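Local structure of CMP/dCMP-type deaminase domain-containing protein (7DRY) at residues Leu9-Ser14 with Gly29-Ser34. The protein is a zinc-binding deaminase of the cytidine deaminase fold, named Rib2, that probably deaminates a pyrimidine intermediate of riboflavin biosynthesis. Residues are numbered along the deposited sequence; the frame is centred on the assembly and turned at random.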
ATOM      1  N   LEU A   9      -5.009   5.208   8.087  1.00 11.04           N
ATOM      2  CA  LEU A   9      -3.741   5.723   7.581  1.00 11.13           C
ATOM      3  C   LEU A   9      -2.766   6.025   8.710  1.00 11.61           C
ATOM      4  O   LEU A   9      -1.559   5.839   8.539  1.00 11.58           O
ATOM      5  CB  LEU A   9      -3.958   6.923   6.668  1.00 14.41           C
ATOM      6  CG  LEU A   9      -4.519   6.520   5.303  1.00 17.82           C
ATOM      7  CD1 LEU A   9      -4.781   7.767   4.492  1.00 21.29           C
ATOM      8  CD2 LEU A   9      -3.591   5.564   4.536  1.00 19.85           C
ATOM      9  N   ARG A  10      -3.264   6.479   9.864  0.54 11.85           N
ATOM     10  CA  ARG A  10      -2.384   6.667  11.014  0.54 11.17           C
ATOM     11  C   ARG A  10      -1.805   5.335  11.471  0.54 10.67           C
ATOM     12  O   ARG A  10      -0.631   5.257  11.856  0.54 10.96           O
ATOM     13  CB  ARG A  10      -3.141   7.342  12.159  0.54 15.14           C
ATOM     14  CG  ARG A  10      -3.477   8.806  11.902  0.54 20.63           C
ATOM     15  CD  ARG A  10      -3.949   9.500  13.171  0.54 24.89           C
ATOM     16  NE  ARG A  10      -5.233   8.985  13.644  0.54 28.35           N
ATOM     17  CZ  ARG A  10      -6.416   9.470  13.281  0.54 30.02           C
ATOM     18  NH1 ARG A  10      -6.487  10.487  12.432  0.54 33.88           N
ATOM     19  NH2 ARG A  10      -7.527   8.936  13.766  0.54 31.59           N
ATOM     20  N   GLU A  11      -2.618   4.276  11.432  1.00 11.15           N
ATOM     21  CA  GLU A  11      -2.122   2.949  11.769  1.00  9.63           C
ATOM     22  C   GLU A  11      -1.091   2.485  10.748  1.00 10.54           C
ATOM     23  O   GLU A  11      -0.090   1.854  11.108  1.00 10.70           O
ATOM     24  CB  GLU A  11      -3.299   1.971  11.864  1.00 11.36           C
ATOM     25  CG  GLU A  11      -4.211   2.244  13.065  1.00 14.69           C
ATOM     26  CD  GLU A  11      -5.524   1.484  13.022  1.00 22.46           C
ATOM     27  OE1 GLU A  11      -5.797   0.797  12.019  1.00 21.18           O
ATOM     28  OE2 GLU A  11      -6.290   1.578  14.005  1.00 25.43           O
ATOM     29  N   CYS A  12      -1.305   2.820   9.474  1.00  9.99           N
ATOM     30  CA  CYS A  12      -0.314   2.513   8.453  1.00  9.87           C
ATOM     31  C   CYS A  12       0.983   3.258   8.733  1.00 10.56           C
ATOM     32  O   CYS A  12       2.081   2.725   8.520  1.00 11.04           O
ATOM     33  CB  CYS A  12      -0.862   2.960   7.100  1.00  9.23           C
ATOM     34  SG  CYS A  12      -2.076   1.824   6.373  1.00 10.99           S
ATOM     35  N   LEU A  13       0.879   4.502   9.205  1.00 10.42           N
ATOM     36  CA  LEU A  13       2.086   5.264   9.504  1.00  9.34           C
ATOM     37  C   LEU A  13       2.857   4.644  10.666  1.00 10.57           C
ATOM     38  O   LEU A  13       4.093   4.604  10.646  1.00 10.34           O
ATOM     39  CB  LEU A  13       1.738   6.730   9.770  1.00 12.33           C
ATOM     40  CG  LEU A  13       2.893   7.726   9.743  1.00 15.52           C
ATOM     41  CD1 LEU A  13       3.619   7.682   8.396  1.00 16.16           C
ATOM     42  CD2 LEU A  13       2.352   9.114  10.024  1.00 17.83           C
ATOM     43  N   SER A  14       2.149   4.127  11.670  1.00 10.12           N
ATOM     44  CA  SER A  14       2.827   3.440  12.763  1.00 10.24           C
ATOM     45  C   SER A  14       3.585   2.219  12.253  1.00 10.37           C
ATOM     46  O   SER A  14       4.695   1.929  12.717  1.00 12.76           O
ATOM     47  CB  SER A  14       1.793   3.029  13.803  1.00 10.46           C
ATOM     48  OG  SER A  14       1.353   4.178  14.496  1.00 13.90           O
ATOM     49  N   GLY A  29       3.724   1.996   5.222  1.00  9.23           N
ATOM     50  CA  GLY A  29       2.966   0.936   5.864  1.00  9.43           C
ATOM     51  C   GLY A  29       1.675   0.687   5.110  1.00  9.15           C
ATOM     52  O   GLY A  29       1.109   1.592   4.493  1.00 10.06           O
ATOM     53  N   ALA A  30       1.210  -0.561   5.171  1.00  8.78           N
ATOM     54  CA  ALA A  30       0.021  -0.973   4.438  1.00  8.82           C
ATOM     55  C   ALA A  30      -0.816  -1.912   5.291  1.00  9.94           C
ATOM     56  O   ALA A  30      -0.273  -2.765   6.005  1.00  9.38           O
ATOM     57  CB  ALA A  30       0.394  -1.704   3.144  1.00  9.59           C
ATOM     58  N   ILE A  31      -2.141  -1.770   5.190  1.00  8.54           N
ATOM     59  CA  ILE A  31      -3.091  -2.615   5.911  1.00  8.82           C
ATOM     60  C   ILE A  31      -4.166  -3.045   4.928  1.00 10.35           C
ATOM     61  O   ILE A  31      -4.771  -2.201   4.260  1.00 10.08           O
ATOM     62  CB  ILE A  31      -3.729  -1.877   7.101  1.00  8.59           C
ATOM     63  CG1 ILE A  31      -2.664  -1.548   8.155  1.00  9.32           C
ATOM     64  CG2 ILE A  31      -4.829  -2.738   7.738  1.00 10.50           C
ATOM     65  CD1 ILE A  31      -3.147  -0.608   9.265  1.00 11.23           C
ATOM     66  N   LEU A  32      -4.395  -4.347   4.837  1.00  8.58           N
ATOM     67  CA  LEU A  32      -5.410  -4.910   3.954  1.00  8.98           C
ATOM     68  C   LEU A  32      -6.624  -5.288   4.793  1.00  9.22           C
ATOM     69  O   LEU A  32      -6.487  -5.982   5.809  1.00 10.26           O
ATOM     70  CB  LEU A  32      -4.845  -6.136   3.241  1.00  9.55           C
ATOM     71  CG  LEU A  32      -5.774  -6.814   2.230  1.00  9.80           C
ATOM     72  CD1 LEU A  32      -6.119  -5.852   1.092  1.00 12.18           C
ATOM     73  CD2 LEU A  32      -5.105  -8.071   1.703  1.00 13.49           C
ATOM     74  N   VAL A  33      -7.806  -4.803   4.391  1.00  9.36           N
ATOM     75  CA  VAL A  33      -9.033  -4.904   5.177  1.00 12.27           C
ATOM     76  C   VAL A  33     -10.109  -5.588   4.340  1.00 11.11           C
ATOM     77  O   VAL A  33     -10.213  -5.344   3.132  1.00 10.82           O
ATOM     78  CB  VAL A  33      -9.503  -3.487   5.574  1.00 13.01           C
ATOM     79  CG1 VAL A  33     -10.818  -3.526   6.348  1.00 18.48           C
ATOM     80  CG2 VAL A  33      -8.413  -2.770   6.385  1.00 15.12           C
ATOM     81  N   SER A  34     -10.921  -6.430   4.984  1.00  9.11           N
ATOM     82  CA  SER A  34     -12.155  -6.954   4.395  1.00 11.19           C
ATOM     83  C   SER A  34     -13.329  -6.156   4.952  1.00 10.98           C
ATOM     84  O   SER A  34     -13.526  -6.097   6.173  1.00 12.85           O
ATOM     85  CB  SER A  34     -12.350  -8.440   4.701  1.00 10.29           C
ATOM     86  OG  SER A  34     -13.665  -8.861   4.344  1.00 13.37           O
TER
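Cys-12 lies against the start of the strand at Gly-29, where helix and strand come so near that backbone meets backbone. The carbonyl O of Cys-12 receives a CA-H...O contact from Gly-29, CA to O 3.3 Å with 150° at the hydrogen. Gly-29 has no side chain to hold the helix off, and the two CA atoms of this pair approach to 4.5 Å. A chi1 of -78° sets SG of Cys-12 anti to its own carbonyl carbon and carries it over Ala-30 CA and Ile-31 N, 3.8 Å from the latter. No conventional hydrogen bond joins the two segments; CB and SG of Cys-12 sit against the carbonyl O of Gly-29 (CB to O 3.5 Å), and SG also meets Ile-31 CG1.

At the partly exposed edge the contact thins to Glu-11, whose CB touches Ile-31 CD1 at 3.7 Å, the two side chains crossing at about a right angle, while OE2 forms a salt bridge with Lys-7.

Segments 9-14 and 29-34 run at 129° to each other where helix 5-16 packs on one face of the central mixed sheet. Strand 29-36 runs antiparallel between strands 46-52 and 91-97; Tyr-96 and Thr-98 also touch Cys-12, and Ile-31 also touches Ile-47 and Leu-15. Ala-30 points away from helix 5-16, toward Glu-63 near the zinc site, on helix 62-73 across the sheet.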